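Local coordinates for protein ULam111 (Flavobacterium sp., PDB 5WUT) that probably hydrolyses the beta-1,3-glucosidic bonds of laminarin, as a laminarinase of glycoside hydrolase family 16 with a beta-jelly-roll fold, at residues Tyr84-Ala89 and Ile228-Val233; Ala100-Gly105 and Tyr201-Met206. All coordinates share one frame; numbering follows the deposited sequence.

Contact 1 of 2, residues Tyr84-Ala89 and Ile228-Val233; sequences YIEARA and IDYIKV
Ile85 and Val233 lie side by side on the buried face of an antiparallel strand pair in the beta-jelly-roll, CG1 of Ile85 4.0 Å from CG1 of Val233. Ala87 beside Ile231 and Ala89 beside Ile228 continue this apolar face, and Phe202 and Ile204 of strand 200-208 pack against it. The reverse face is polar and partly open to solvent. There Glu86 and Lys232 exchange two backbone hydrogen bonds, but near Arg88 a beta bulge sets both Asp229 and Tyr230 opposite one residue, and buried Tyr230 N has no partner. CG of Tyr230 sits between its backbone N and carbonyl carbon (chi1 64°), which lays the ring across the pair. Arg88 CB approaches one ring face, 3.8 Å from the Tyr230 centroid, while Lys232 CE lies over the centre of the opposite face. Tyr230 OH donates to Glu86 OE2 at 2.7 Å, on the anti side and 30° out of the carboxylate plane. Glu86 OE2 and Lys232 NZ are 4.8 Å apart, joined through a water that donates to the acid and accepts from the amine. Farther out, the extended Arg88 reaches a salt bridge, its NH1 2.8 Å from Asp229 OD2 and 39° out of the carboxylate plane.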
ATOM      1  N   TYR A  84      15.786  -8.896  -1.172  1.00  9.62           N
ATOM      2  CA  TYR A  84      14.356  -8.666  -1.152  1.00  9.78           C
ATOM      3  C   TYR A  84      13.756  -9.902  -0.511  1.00  9.42           C
ATOM      4  O   TYR A  84      13.877 -11.004  -1.040  1.00 10.37           O
ATOM      5  CB  TYR A  84      13.780  -8.425  -2.554  1.00  9.75           C
ATOM      6  CG  TYR A  84      12.360  -7.871  -2.494  1.00  8.12           C
ATOM      7  CD1 TYR A  84      11.258  -8.719  -2.433  1.00 10.11           C
ATOM      8  CD2 TYR A  84      12.133  -6.492  -2.485  1.00  9.73           C
ATOM      9  CE1 TYR A  84       9.957  -8.201  -2.360  1.00  8.70           C
ATOM     10  CE2 TYR A  84      10.848  -5.970  -2.431  1.00 10.29           C
ATOM     11  CZ  TYR A  84       9.768  -6.828  -2.362  1.00 10.92           C
ATOM     12  OH  TYR A  84       8.500  -6.289  -2.288  1.00 13.31           O
ATOM     13  N   ILE A  85      13.126  -9.714   0.639  1.00  6.10           N
ATOM     14  CA  ILE A  85      12.648 -10.833   1.442  1.00  8.21           C
ATOM     15  C   ILE A  85      11.130 -10.699   1.564  1.00 10.72           C
ATOM     16  O   ILE A  85      10.636  -9.658   1.970  1.00 10.79           O
ATOM     17  CB  ILE A  85      13.333 -10.855   2.812  1.00  9.82           C
ATOM     18  CG1 ILE A  85      14.825 -11.179   2.662  1.00 12.12           C
ATOM     19  CG2 ILE A  85      12.640 -11.837   3.745  1.00 11.62           C
ATOM     20  CD1 ILE A  85      15.639 -10.878   3.880  1.00 10.68           C
ATOM     21  N   GLU A  86      10.394 -11.733   1.172  1.00  8.69           N
ATOM     22  CA  GLU A  86       8.925 -11.649   1.085  1.00  8.12           C
ATOM     23  C   GLU A  86       8.236 -12.841   1.722  1.00 10.20           C
ATOM     24  O   GLU A  86       8.637 -13.986   1.482  1.00 11.00           O
ATOM     25  CB  GLU A  86       8.508 -11.541  -0.393  1.00 10.28           C
ATOM     26  CG  GLU A  86       6.999 -11.479  -0.655  1.00 11.27           C
ATOM     27  CD  GLU A  86       6.707 -11.505  -2.159  1.00 15.90           C
ATOM     28  OE1 GLU A  86       6.821 -10.449  -2.821  1.00 16.16           O
ATOM     29  OE2 GLU A  86       6.400 -12.596  -2.688  1.00 18.78           O
ATOM     30  N   ALA A  87       7.204 -12.574   2.525  1.00  9.06           N
ATOM     31  CA  ALA A  87       6.371 -13.627   3.087  1.00  8.26           C
ATOM     32  C   ALA A  87       4.934 -13.434   2.650  1.00 11.12           C
ATOM     33  O   ALA A  87       4.477 -12.309   2.466  1.00 10.70           O
ATOM     34  CB  ALA A  87       6.452 -13.646   4.621  1.00 10.40           C
ATOM     35  N   ARG A  88       4.229 -14.539   2.449  1.00 10.03           N
ATOM     36  CA  ARG A  88       2.811 -14.499   2.129  1.00  9.42           C
ATOM     37  C   ARG A  88       2.088 -15.156   3.286  1.00 11.02           C
ATOM     38  O   ARG A  88       2.407 -16.291   3.650  1.00 10.44           O
ATOM     39  CB  ARG A  88       2.532 -15.215   0.803  1.00 10.08           C
ATOM     40  CG  ARG A  88       1.074 -15.226   0.421  1.00 12.32           C
ATOM     41  CD  ARG A  88       0.863 -15.764  -0.985  1.00 14.38           C
ATOM     42  NE  ARG A  88      -0.533 -15.616  -1.375  1.00 14.83           N
ATOM     43  CZ  ARG A  88      -1.449 -16.577  -1.299  1.00 13.66           C
ATOM     44  NH1 ARG A  88      -1.133 -17.773  -0.848  1.00 16.07           N
ATOM     45  NH2 ARG A  88      -2.693 -16.331  -1.675  1.00 14.49           N
ATOM     46  N   ALA A  89       1.152 -14.444   3.906  1.00  8.84           N
ATOM     47  CA  ALA A  89       0.548 -14.962   5.125  1.00  8.96           C
ATOM     48  C   ALA A  89      -0.878 -14.490   5.338  1.00 10.40           C
ATOM     49  O   ALA A  89      -1.308 -13.482   4.779  1.00 10.03           O
ATOM     50  CB  ALA A  89       1.398 -14.589   6.331  1.00 10.24           C
ATOM     51  N   ILE A 228       1.193 -19.338   7.166  1.00 10.81           N
ATOM     52  CA  ILE A 228       2.257 -18.771   6.336  1.00 10.40           C
ATOM     53  C   ILE A 228       2.491 -19.682   5.130  1.00 12.92           C
ATOM     54  O   ILE A 228       2.756 -20.865   5.287  1.00 11.84           O
ATOM     55  CB  ILE A 228       3.555 -18.581   7.138  1.00 10.63           C
ATOM     56  CG1 ILE A 228       3.293 -17.773   8.430  1.00 11.46           C
ATOM     57  CG2 ILE A 228       4.629 -17.909   6.265  1.00 10.00           C
ATOM     58  CD1 ILE A 228       2.968 -18.608   9.663  1.00 13.00           C
ATOM     59  N   ASP A 229       2.345 -19.127   3.929  1.00 10.40           N
ATOM     60  CA  ASP A 229       2.515 -19.875   2.669  1.00 12.66           C
ATOM     61  C   ASP A 229       3.981 -20.058   2.309  1.00 14.28           C
ATOM     62  O   ASP A 229       4.418 -21.159   1.971  1.00 12.48           O
ATOM     63  CB  ASP A 229       1.759 -19.139   1.555  1.00 11.45           C
ATOM     64  CG  ASP A 229       1.677 -19.915   0.244  1.00 16.52           C
ATOM     65  OD1 ASP A 229       1.998 -21.115   0.204  1.00 15.86           O
ATOM     66  OD2 ASP A 229       1.230 -19.299  -0.755  1.00 15.53           O
ATOM     67  N   TYR A 230       4.756 -18.983   2.401  1.00 11.10           N
ATOM     68  CA  TYR A 230       6.161 -19.064   2.058  1.00 10.39           C
ATOM     69  C   TYR A 230       6.982 -17.907   2.619  1.00 10.39           C
ATOM     70  O   TYR A 230       6.441 -16.883   3.054  1.00 10.31           O
ATOM     71  CB  TYR A 230       6.331 -19.116   0.528  1.00 11.42           C
ATOM     72  CG  TYR A 230       5.874 -17.882  -0.245  1.00 12.64           C
ATOM     73  CD1 TYR A 230       6.560 -16.665  -0.148  1.00 12.92           C
ATOM     74  CD2 TYR A 230       4.796 -17.954  -1.112  1.00 12.43           C
ATOM     75  CE1 TYR A 230       6.155 -15.551  -0.867  1.00 10.81           C
ATOM     76  CE2 TYR A 230       4.390 -16.851  -1.845  1.00 14.62           C
ATOM     77  CZ  TYR A 230       5.072 -15.662  -1.722  1.00 14.32           C
ATOM     78  OH  TYR A 230       4.642 -14.583  -2.461  1.00 14.51           O
ATOM     79  N   ILE A 231       8.295 -18.102   2.606  1.00 10.67           N
ATOM     80  CA  ILE A 231       9.285 -17.036   2.726  1.00  9.69           C
ATOM     81  C   ILE A 231      10.179 -17.172   1.507  1.00 11.02           C
ATOM     82  O   ILE A 231      10.695 -18.266   1.263  1.00 11.35           O
ATOM     83  CB  ILE A 231      10.152 -17.152   3.998  1.00  9.65           C
ATOM     84  CG1 ILE A 231       9.303 -17.053   5.262  1.00 12.44           C
ATOM     85  CG2 ILE A 231      11.224 -16.056   3.999  1.00 12.11           C
ATOM     86  CD1 ILE A 231      10.075 -17.480   6.521  1.00 12.49           C
ATOM     87  N   LYS A 232      10.360 -16.088   0.748  1.00  9.77           N
ATOM     88  CA  LYS A 232      11.266 -16.070  -0.408  1.00 10.62           C
ATOM     89  C   LYS A 232      12.361 -15.061  -0.156  1.00 11.58           C
ATOM     90  O   LYS A 232      12.094 -13.973   0.360  1.00 10.02           O
ATOM     91  CB  LYS A 232      10.528 -15.700  -1.705  1.00 11.04           C
ATOM     92  CG  LYS A 232       9.572 -16.756  -2.194  1.00 14.75           C
ATOM     93  CD  LYS A 232       8.780 -16.239  -3.389  1.00 15.03           C
ATOM     94  CE  LYS A 232       7.734 -17.247  -3.823  1.00 15.44           C
ATOM     95  NZ  LYS A 232       7.029 -16.772  -5.061  1.00 22.10           N
ATOM     96  N   VAL A 233      13.591 -15.403  -0.523  1.00 10.25           N
ATOM     97  CA  VAL A 233      14.709 -14.469  -0.403  1.00  9.78           C
ATOM     98  C   VAL A 233      15.367 -14.270  -1.755  1.00 12.28           C
ATOM     99  O   VAL A 233      15.832 -15.237  -2.375  1.00 11.80           O
ATOM    100  CB  VAL A 233      15.783 -14.957   0.581  1.00  9.54           C
ATOM    101  CG1 VAL A 233      16.895 -13.925   0.691  1.00 11.66           C
ATOM    102  CG2 VAL A 233      15.160 -15.244   1.943  1.00 10.50           C
TER
HETATM  103  O   HOH W   1       6.951 -13.738  -5.055  1.00 25.22           O

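Contact 2 of 2, residues Ala100-Gly105 and Tyr201-Met206; sequences AFWMLG and YFIINM
Trp102 and Asn205 both hold CG between the backbone N and the carbonyl carbon (chi1 52° and 76°), and these torsions lean the indole and the amide toward each other across two antiparallel strands of the jelly-roll. Backbone hydrogen bonds run in both directions between Ala100 and Asn205, Trp102 and Ile203, and Leu104 and Tyr201. The indole lies across Ile203, whose CB sits over the five-membered ring of Trp102, 3.6 Å from its centroid, in a CH-pi contact. Next along this face, Leu104 CB rests over the Tyr201 ring, 4.0 Å from the centroid. Trp102 also touches Glu118 and Asp120; with Glu123 these fit the E-x-D-x-x-E signature of family 16, so this face probably lines the active-site cleft. An alanine at Trp102 would probably leave Asn205 OD1 without its indole donor and open a gap above Ile203. The reverse face is wholly apolar. Phe101 and Phe202 lie side by side with nearly parallel planes slid so far that the rings barely overlap, their centroids 5.6 Å apart. Met103 bends at its last torsion and brings CE over one face of Phe202, 3.5 Å from that ring's CE1; its sulfur approaches the same ring obliquely, a Met-aromatic contact. Back on the face of Trp102 and Asn205, Asn205 ND2 is bonded to Tyr44 OH, which helps fix the amide's rotation, and Trp102 NE1 donates to Asn205 OD1 at 2.8 Å, nearly along the C=O axis.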
ATOM      1  N   ALA A 100       3.639 -12.533  14.221  1.00  7.32           N
ATOM      2  CA  ALA A 100       4.782 -11.785  13.719  1.00  8.22           C
ATOM      3  C   ALA A 100       5.664 -12.612  12.798  1.00 10.06           C
ATOM      4  O   ALA A 100       5.843 -13.809  12.993  1.00 10.06           O
ATOM      5  CB  ALA A 100       5.604 -11.257  14.875  1.00  9.90           C
ATOM      6  N   PHE A 101       6.218 -11.947  11.791  1.00  8.17           N
ATOM      7  CA  PHE A 101       7.310 -12.477  10.975  1.00  8.55           C
ATOM      8  C   PHE A 101       8.394 -11.413  10.984  1.00  9.07           C
ATOM      9  O   PHE A 101       8.140 -10.259  10.630  1.00  8.90           O
ATOM     10  CB  PHE A 101       6.840 -12.801   9.542  1.00  9.90           C
ATOM     11  CG  PHE A 101       7.971 -12.975   8.552  1.00  8.81           C
ATOM     12  CD1 PHE A 101       8.914 -13.971   8.733  1.00 10.76           C
ATOM     13  CD2 PHE A 101       8.090 -12.137   7.445  1.00  9.45           C
ATOM     14  CE1 PHE A 101       9.962 -14.139   7.829  1.00 12.05           C
ATOM     15  CE2 PHE A 101       9.143 -12.299   6.540  1.00  8.91           C
ATOM     16  CZ  PHE A 101      10.071 -13.308   6.738  1.00 10.26           C
ATOM     17  N   TRP A 102       9.592 -11.777  11.413  1.00  7.86           N
ATOM     18  CA  TRP A 102      10.599 -10.772  11.713  1.00  8.52           C
ATOM     19  C   TRP A 102      11.995 -11.366  11.676  1.00  8.34           C
ATOM     20  O   TRP A 102      12.149 -12.550  11.361  1.00  8.66           O
ATOM     21  CB  TRP A 102      10.285 -10.118  13.080  1.00  6.88           C
ATOM     22  CG  TRP A 102      10.074 -11.058  14.258  1.00  9.03           C
ATOM     23  CD1 TRP A 102       9.098 -11.998  14.401  1.00  8.06           C
ATOM     24  CD2 TRP A 102      10.827 -11.067  15.476  1.00  8.41           C
ATOM     25  NE1 TRP A 102       9.212 -12.622  15.640  1.00  8.44           N
ATOM     26  CE2 TRP A 102      10.269 -12.062  16.311  1.00  9.87           C
ATOM     27  CE3 TRP A 102      11.935 -10.341  15.933  1.00  9.88           C
ATOM     28  CZ2 TRP A 102      10.781 -12.351  17.574  1.00 11.31           C
ATOM     29  CZ3 TRP A 102      12.446 -10.627  17.199  1.00 11.27           C
ATOM     30  CH2 TRP A 102      11.857 -11.626  18.002  1.00 10.90           C
ATOM     31  N   MET A 103      13.012 -10.533  11.895  1.00  7.88           N
ATOM     32  CA  MET A 103      14.407 -10.979  11.809  1.00  8.18           C
ATOM     33  C   MET A 103      15.269 -10.430  12.930  1.00  9.06           C
ATOM     34  O   MET A 103      15.020  -9.333  13.416  1.00  8.40           O
ATOM     35  CB  MET A 103      15.022 -10.576  10.456  1.00  8.55           C
ATOM     36  CG  MET A 103      14.267 -11.129   9.276  1.00  8.22           C
ATOM     37  SD  MET A 103      15.027 -10.742   7.696  1.00 13.30           S
ATOM     38  CE  MET A 103      16.343 -11.954   7.646  1.00 16.33           C
ATOM     39  N   LEU A 104      16.280 -11.207  13.331  1.00  8.60           N
ATOM     40  CA  LEU A 104      17.248 -10.785  14.342  1.00  9.35           C
ATOM     41  C   LEU A 104      18.673 -10.919  13.845  1.00  8.93           C
ATOM     42  O   LEU A 104      18.972 -11.803  13.042  1.00 10.71           O
ATOM     43  CB  LEU A 104      17.075 -11.606  15.624  1.00  9.21           C
ATOM     44  CG  LEU A 104      15.926 -11.156  16.512  1.00  9.76           C
ATOM     45  CD1 LEU A 104      15.646 -12.220  17.592  1.00 10.13           C
ATOM     46  CD2 LEU A 104      16.282  -9.819  17.157  1.00  9.43           C
ATOM     47  N   GLY A 105      19.554 -10.046  14.316  1.00  8.62           N
ATOM     48  CA  GLY A 105      20.940 -10.048  13.866  1.00  8.91           C
ATOM     49  C   GLY A 105      21.691 -11.301  14.272  1.00 11.54           C
ATOM     50  O   GLY A 105      21.535 -11.800  15.385  1.00 11.89           O
ATOM     51  N   TYR A 201      18.670 -13.725  10.873  1.00  9.77           N
ATOM     52  CA  TYR A 201      17.839 -14.923  10.756  1.00  8.46           C
ATOM     53  C   TYR A 201      16.363 -14.607  10.950  1.00  9.54           C
ATOM     54  O   TYR A 201      16.009 -13.529  11.429  1.00 10.29           O
ATOM     55  CB  TYR A 201      18.289 -16.000  11.747  1.00  8.66           C
ATOM     56  CG  TYR A 201      18.191 -15.647  13.218  1.00 10.30           C
ATOM     57  CD1 TYR A 201      17.026 -15.896  13.929  1.00  8.68           C
ATOM     58  CD2 TYR A 201      19.283 -15.121  13.902  1.00 10.76           C
ATOM     59  CE1 TYR A 201      16.933 -15.621  15.293  1.00 10.46           C
ATOM     60  CE2 TYR A 201      19.204 -14.837  15.266  1.00 11.16           C
ATOM     61  CZ  TYR A 201      18.022 -15.089  15.951  1.00 11.27           C
ATOM     62  OH  TYR A 201      17.912 -14.832  17.308  1.00 13.96           O
ATOM     63  N   PHE A 202      15.511 -15.543  10.541  1.00  9.33           N
ATOM     64  CA  PHE A 202      14.054 -15.370  10.564  1.00  8.03           C
ATOM     65  C   PHE A 202      13.433 -15.858  11.845  1.00  8.56           C
ATOM     66  O   PHE A 202      13.935 -16.796  12.437  1.00  8.41           O
ATOM     67  CB  PHE A 202      13.403 -16.120   9.405  1.00  8.43           C
ATOM     68  CG  PHE A 202      13.818 -15.621   8.064  1.00 11.52           C
ATOM     69  CD1 PHE A 202      13.402 -14.373   7.633  1.00 11.90           C
ATOM     70  CD2 PHE A 202      14.603 -16.394   7.223  1.00 11.91           C
ATOM     71  CE1 PHE A 202      13.778 -13.899   6.382  1.00 13.72           C
ATOM     72  CE2 PHE A 202      14.988 -15.925   5.969  1.00 12.14           C
ATOM     73  CZ  PHE A 202      14.568 -14.676   5.547  1.00 14.92           C
ATOM     74  N   ILE A 203      12.343 -15.217  12.248  1.00  7.32           N
ATOM     75  CA  ILE A 203      11.489 -15.721  13.331  1.00  8.26           C
ATOM     76  C   ILE A 203      10.044 -15.650  12.864  1.00  8.17           C
ATOM     77  O   ILE A 203       9.634 -14.645  12.273  1.00  9.09           O
ATOM     78  CB  ILE A 203      11.640 -14.904  14.637  1.00  7.19           C
ATOM     79  CG1 ILE A 203      13.111 -14.794  15.066  1.00  7.81           C
ATOM     80  CG2 ILE A 203      10.784 -15.526  15.750  1.00  8.52           C
ATOM     81  CD1 ILE A 203      13.812 -13.529  14.505  1.00  8.82           C
ATOM     82  N   ILE A 204       9.286 -16.723  13.089  1.00  7.52           N
ATOM     83  CA  ILE A 204       7.826 -16.704  12.939  1.00  8.26           C
ATOM     84  C   ILE A 204       7.231 -17.065  14.286  1.00  9.96           C
ATOM     85  O   ILE A 204       7.625 -18.067  14.887  1.00 10.73           O
ATOM     86  CB  ILE A 204       7.333 -17.694  11.868  1.00 11.39           C
ATOM     87  CG1 ILE A 204       7.919 -17.347  10.509  1.00  9.80           C
ATOM     88  CG2 ILE A 204       5.808 -17.686  11.782  1.00  9.42           C
ATOM     89  CD1 ILE A 204       7.601 -18.395   9.417  1.00 12.67           C
ATOM     90  N   ASN A 205       6.290 -16.274  14.786  1.00  9.23           N
ATOM     91  CA  ASN A 205       5.679 -16.654  16.058  1.00  9.36           C
ATOM     92  C   ASN A 205       4.292 -16.066  16.199  1.00 10.71           C
ATOM     93  O   ASN A 205       3.886 -15.193  15.436  1.00  8.93           O
ATOM     94  CB  ASN A 205       6.547 -16.214  17.247  1.00  8.46           C
ATOM     95  CG  ASN A 205       6.454 -14.735  17.521  1.00 11.17           C
ATOM     96  OD1 ASN A 205       7.121 -13.933  16.862  1.00 12.60           O
ATOM     97  ND2 ASN A 205       5.605 -14.352  18.483  1.00 10.55           N
ATOM     98  N   MET A 206       3.554 -16.547  17.187  1.00  9.30           N
ATOM     99  CA  MET A 206       2.296 -15.897  17.530  1.00  9.49           C
ATOM    100  C   MET A 206       2.184 -15.814  19.045  1.00 13.72           C
ATOM    101  O   MET A 206       2.059 -16.835  19.738  1.00 11.00           O
ATOM    102  CB  MET A 206       1.102 -16.624  16.908  1.00  9.58           C
ATOM    103  CG  MET A 206      -0.248 -16.072  17.380  1.00 10.42           C
ATOM    104  SD  MET A 206      -1.693 -16.552  16.406  1.00 13.42           S
ATOM    105  CE  MET A 206      -1.390 -18.299  16.151  1.00 11.63           C
TER

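Two strand pairs, stacked face to face with centres about 12 Å apart, illustrate how a beta sandwich divides its chemistry. Contact 2 is the core pair, about 4 Å from the centre of the chain, whereas contact 1 lies about 11 Å out and turns one face to solvent. Their apolar faces meet: Ile85 CG2 comes within 3.5 Å of Phe202 CE1, and Ala87 CB within 3.6 Å of Phe101 CE2. Beyond that shared core the two part ways. The far face of 84-89 and 228-233, partly exposed, carries charges and a bridging water; that of 100-105 and 201-206, mostly buried, relies on aromatic rings and a neutral amide. Strands 83-90 and 97-105 are consecutive, so a short connecting segment carries the chain from one layer to the other.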